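Local coordinates for protein ORF12 (Lactococcus phage p2, PDB 3D8L) that probably acts as a chaperone for the tape measure protein and may help keep it in solution during tail assembly, at residues A[43-48]-A[73-78]. The protein carries 1 engineered substitution. Residues are numbered along the deposited sequence; the frame is centred on the assembly and turned at random.
Sequences FVQYGL and FDTDGK
Tyr46 lays one face of its ring over the beta carbon of Phe73: Phe73 CB sits above the ring centre, 3.7 Å from the centroid and 8° off the normal, a CH-pi contact. The two side chains run past each other in opposite directions, and the Phe73 ring lies back toward the base of the tyrosine, with Phe73 CD2 3.7 Å from Tyr46 CB. The ring planes meet obliquely, at 48°. Phe73 CG lies between its backbone N and carbonyl carbon. Asp74 O approaches Tyr46 CE1 obliquely, while Thr75 CG2 meets Tyr46 CD1 at the ring's edge, near its plane.

One residue earlier on the helix, Gln45 leaves with CG anti to the backbone N and stays extended beyond it. It crosses Phe73 at about a right angle and brings its amide group to the CE2-CZ edge of that ring, the amide and ring planes 70° apart. Its far end also lies beside the turn of 75-78. That turn is type I', closed by the backbone bond from Lys78 N to Thr75 O (2.9 Å). Thr75 OG1 donates a second bond to Lys78 O (2.6 Å), linking the same two residues through a side chain. The Thr75 methyl remains directed at the helix.

Phe67, on helix 57-70, meets both aromatic rings, edge-to-face with Tyr46, and Leu83 of helix 80-88 touches Gln45 and Lys78. The arrangement is that of a connecting loop packed through its aromatic and threonine side chains onto helix 37-53, joining helices 57-70 and 80-88 in this all-helical fold of the phage p2 ORF12 family.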
ATOM      1  N   PHE A  43      -8.895 -19.818  13.931  1.00 63.01           N
ATOM      2  CA  PHE A  43      -9.331 -18.969  15.045  1.00 63.34           C
ATOM      3  C   PHE A  43      -8.918 -17.556  14.722  1.00 63.64           C
ATOM      4  O   PHE A  43      -9.764 -16.668  14.726  1.00 64.47           O
ATOM      5  CB  PHE A  43      -8.691 -19.431  16.343  1.00 63.20           C
ATOM      6  CG  PHE A  43      -9.220 -18.790  17.578  1.00 62.59           C
ATOM      7  CD1 PHE A  43     -10.004 -19.536  18.477  1.00 63.27           C
ATOM      8  CD2 PHE A  43      -8.847 -17.502  17.922  1.00 63.24           C
ATOM      9  CE1 PHE A  43     -10.452 -18.992  19.717  1.00 63.24           C
ATOM     10  CE2 PHE A  43      -9.293 -16.922  19.157  1.00 64.69           C
ATOM     11  CZ  PHE A  43     -10.101 -17.681  20.063  1.00 63.14           C
ATOM     12  N   VAL A  44      -7.640 -17.356  14.380  1.00 63.55           N
ATOM     13  CA  VAL A  44      -7.145 -15.999  14.135  1.00 63.27           C
ATOM     14  C   VAL A  44      -7.730 -15.440  12.851  1.00 63.41           C
ATOM     15  O   VAL A  44      -8.248 -14.346  12.863  1.00 63.84           O
ATOM     16  CB  VAL A  44      -5.632 -15.939  14.071  1.00 63.22           C
ATOM     17  CG1 VAL A  44      -5.207 -14.529  13.812  1.00 62.68           C
ATOM     18  CG2 VAL A  44      -5.025 -16.475  15.365  1.00 62.12           C
ATOM     19  N   GLN A  45      -7.685 -16.214  11.771  1.00 63.43           N
ATOM     20  CA  GLN A  45      -8.264 -15.812  10.491  1.00 63.44           C
ATOM     21  C   GLN A  45      -9.665 -15.215  10.642  1.00 63.82           C
ATOM     22  O   GLN A  45      -9.935 -14.096  10.170  1.00 63.83           O
ATOM     23  CB  GLN A  45      -8.319 -16.994   9.509  1.00 62.93           C
ATOM     24  CG  GLN A  45      -8.857 -16.563   8.158  1.00 63.12           C
ATOM     25  CD  GLN A  45      -8.785 -17.603   7.052  1.00 62.29           C
ATOM     26  OE1 GLN A  45      -8.876 -17.249   5.879  1.00 59.00           O
ATOM     27  NE2 GLN A  45      -8.660 -18.882   7.411  1.00 61.12           N
ATOM     28  N   TYR A  46     -10.556 -15.953  11.292  1.00 64.46           N
ATOM     29  CA  TYR A  46     -11.979 -15.540  11.325  1.00 64.86           C
ATOM     30  C   TYR A  46     -12.153 -14.440  12.318  1.00 65.27           C
ATOM     31  O   TYR A  46     -12.936 -13.518  12.070  1.00 66.05           O
ATOM     32  CB  TYR A  46     -12.934 -16.689  11.676  1.00 65.03           C
ATOM     33  CG  TYR A  46     -14.404 -16.379  11.510  1.00 64.70           C
ATOM     34  CD1 TYR A  46     -14.876 -15.653  10.434  1.00 65.84           C
ATOM     35  CD2 TYR A  46     -15.337 -16.863  12.412  1.00 66.07           C
ATOM     36  CE1 TYR A  46     -16.239 -15.392  10.285  1.00 65.25           C
ATOM     37  CE2 TYR A  46     -16.687 -16.578  12.280  1.00 64.88           C
ATOM     38  CZ  TYR A  46     -17.124 -15.848  11.212  1.00 64.53           C
ATOM     39  OH  TYR A  46     -18.456 -15.593  11.055  1.00 64.84           O
ATOM     40  N   GLY A  47     -11.413 -14.542  13.426  1.00 65.02           N
ATOM     41  CA  GLY A  47     -11.388 -13.509  14.475  1.00 64.78           C
ATOM     42  C   GLY A  47     -10.918 -12.160  13.971  1.00 64.60           C
ATOM     43  O   GLY A  47     -11.523 -11.129  14.256  1.00 64.48           O
ATOM     44  N   LEU A  48      -9.843 -12.184  13.195  1.00 64.57           N
ATOM     45  CA  LEU A  48      -9.274 -10.974  12.601  1.00 64.15           C
ATOM     46  C   LEU A  48     -10.254 -10.445  11.546  1.00 63.94           C
ATOM     47  O   LEU A  48     -10.467  -9.236  11.444  1.00 63.25           O
ATOM     48  CB  LEU A  48      -7.908 -11.282  11.965  1.00 63.71           C
ATOM     49  CG  LEU A  48      -6.831 -10.230  12.108  1.00 63.73           C
ATOM     50  CD1 LEU A  48      -5.625 -10.568  11.230  1.00 63.20           C
ATOM     51  CD2 LEU A  48      -7.404  -8.874  11.744  1.00 64.62           C
ATOM     52  N   PHE A  73     -16.949 -21.261   8.691  1.00 61.26           N
ATOM     53  CA  PHE A  73     -16.803 -19.810   8.618  1.00 61.29           C
ATOM     54  C   PHE A  73     -16.577 -19.301   7.193  1.00 61.20           C
ATOM     55  O   PHE A  73     -16.611 -20.058   6.223  1.00 60.66           O
ATOM     56  CB  PHE A  73     -15.687 -19.328   9.578  1.00 61.76           C
ATOM     57  CG  PHE A  73     -14.283 -19.607   9.084  1.00 62.04           C
ATOM     58  CD1 PHE A  73     -13.754 -20.886   9.132  1.00 61.77           C
ATOM     59  CD2 PHE A  73     -13.483 -18.585   8.603  1.00 62.20           C
ATOM     60  CE1 PHE A  73     -12.465 -21.148   8.675  1.00 61.55           C
ATOM     61  CE2 PHE A  73     -12.189 -18.852   8.156  1.00 62.29           C
ATOM     62  CZ  PHE A  73     -11.688 -20.141   8.188  1.00 61.40           C
ATOM     63  N   ASP A  74     -16.404 -17.991   7.095  1.00 61.69           N
ATOM     64  CA  ASP A  74     -16.184 -17.293   5.846  1.00 62.09           C
ATOM     65  C   ASP A  74     -15.543 -15.967   6.155  1.00 62.33           C
ATOM     66  O   ASP A  74     -15.954 -15.302   7.108  1.00 63.01           O
ATOM     67  CB  ASP A  74     -17.494 -16.987   5.175  1.00 62.43           C
ATOM     68  CG  ASP A  74     -17.311 -16.546   3.749  1.00 65.14           C
ATOM     69  OD1 ASP A  74     -16.723 -17.309   2.938  1.00 69.54           O
ATOM     70  OD2 ASP A  74     -17.776 -15.441   3.420  1.00 69.66           O
ATOM     71  N   THR A  75     -14.548 -15.582   5.362  1.00 62.01           N
ATOM     72  CA  THR A  75     -13.869 -14.305   5.523  1.00 61.55           C
ATOM     73  C   THR A  75     -13.791 -13.694   4.149  1.00 61.24           C
ATOM     74  O   THR A  75     -12.829 -13.053   3.787  1.00 61.26           O
ATOM     75  CB  THR A  75     -12.477 -14.496   6.044  1.00 61.47           C
ATOM     76  OG1 THR A  75     -11.730 -15.263   5.082  1.00 62.21           O
ATOM     77  CG2 THR A  75     -12.491 -15.195   7.394  1.00 60.81           C
ATOM     78  N   ASP A  76     -14.812 -13.954   3.364  1.00 61.14           N
ATOM     79  CA  ASP A  76     -15.010 -13.277   2.109  1.00 61.07           C
ATOM     80  C   ASP A  76     -13.865 -13.378   1.140  1.00 60.33           C
ATOM     81  O   ASP A  76     -13.556 -12.433   0.456  1.00 60.07           O
ATOM     82  CB  ASP A  76     -15.297 -11.824   2.384  1.00 61.96           C
ATOM     83  CG  ASP A  76     -16.243 -11.256   1.386  1.00 64.79           C
ATOM     84  OD1 ASP A  76     -15.936 -11.286   0.174  1.00 66.75           O
ATOM     85  OD2 ASP A  76     -17.320 -10.809   1.824  1.00 69.97           O
ATOM     86  N   GLY A  77     -13.237 -14.539   1.084  1.00 59.96           N
ATOM     87  CA  GLY A  77     -12.133 -14.757   0.170  1.00 59.61           C
ATOM     88  C   GLY A  77     -10.777 -14.368   0.737  1.00 59.23           C
ATOM     89  O   GLY A  77      -9.759 -14.619   0.106  1.00 59.69           O
ATOM     90  N   LYS A  78     -10.746 -13.793   1.930  1.00 58.44           N
ATOM     91  CA  LYS A  78      -9.507 -13.318   2.504  1.00 58.20           C
ATOM     92  C   LYS A  78      -8.783 -14.381   3.345  1.00 57.46           C
ATOM     93  O   LYS A  78      -9.287 -14.845   4.362  1.00 56.79           O
ATOM     94  CB  LYS A  78      -9.800 -12.077   3.347  1.00 58.50           C
ATOM     95  CG  LYS A  78     -10.524 -10.964   2.537  1.00 59.04           C
ATOM     96  CD  LYS A  78     -11.225  -9.916   3.450  1.00 58.37           C
ATOM     97  CE  LYS A  78     -12.142  -8.999   2.633  1.00 58.37           C
ATOM     98  NZ  LYS A  78     -11.544  -8.615   1.340  1.00 57.39           N
TER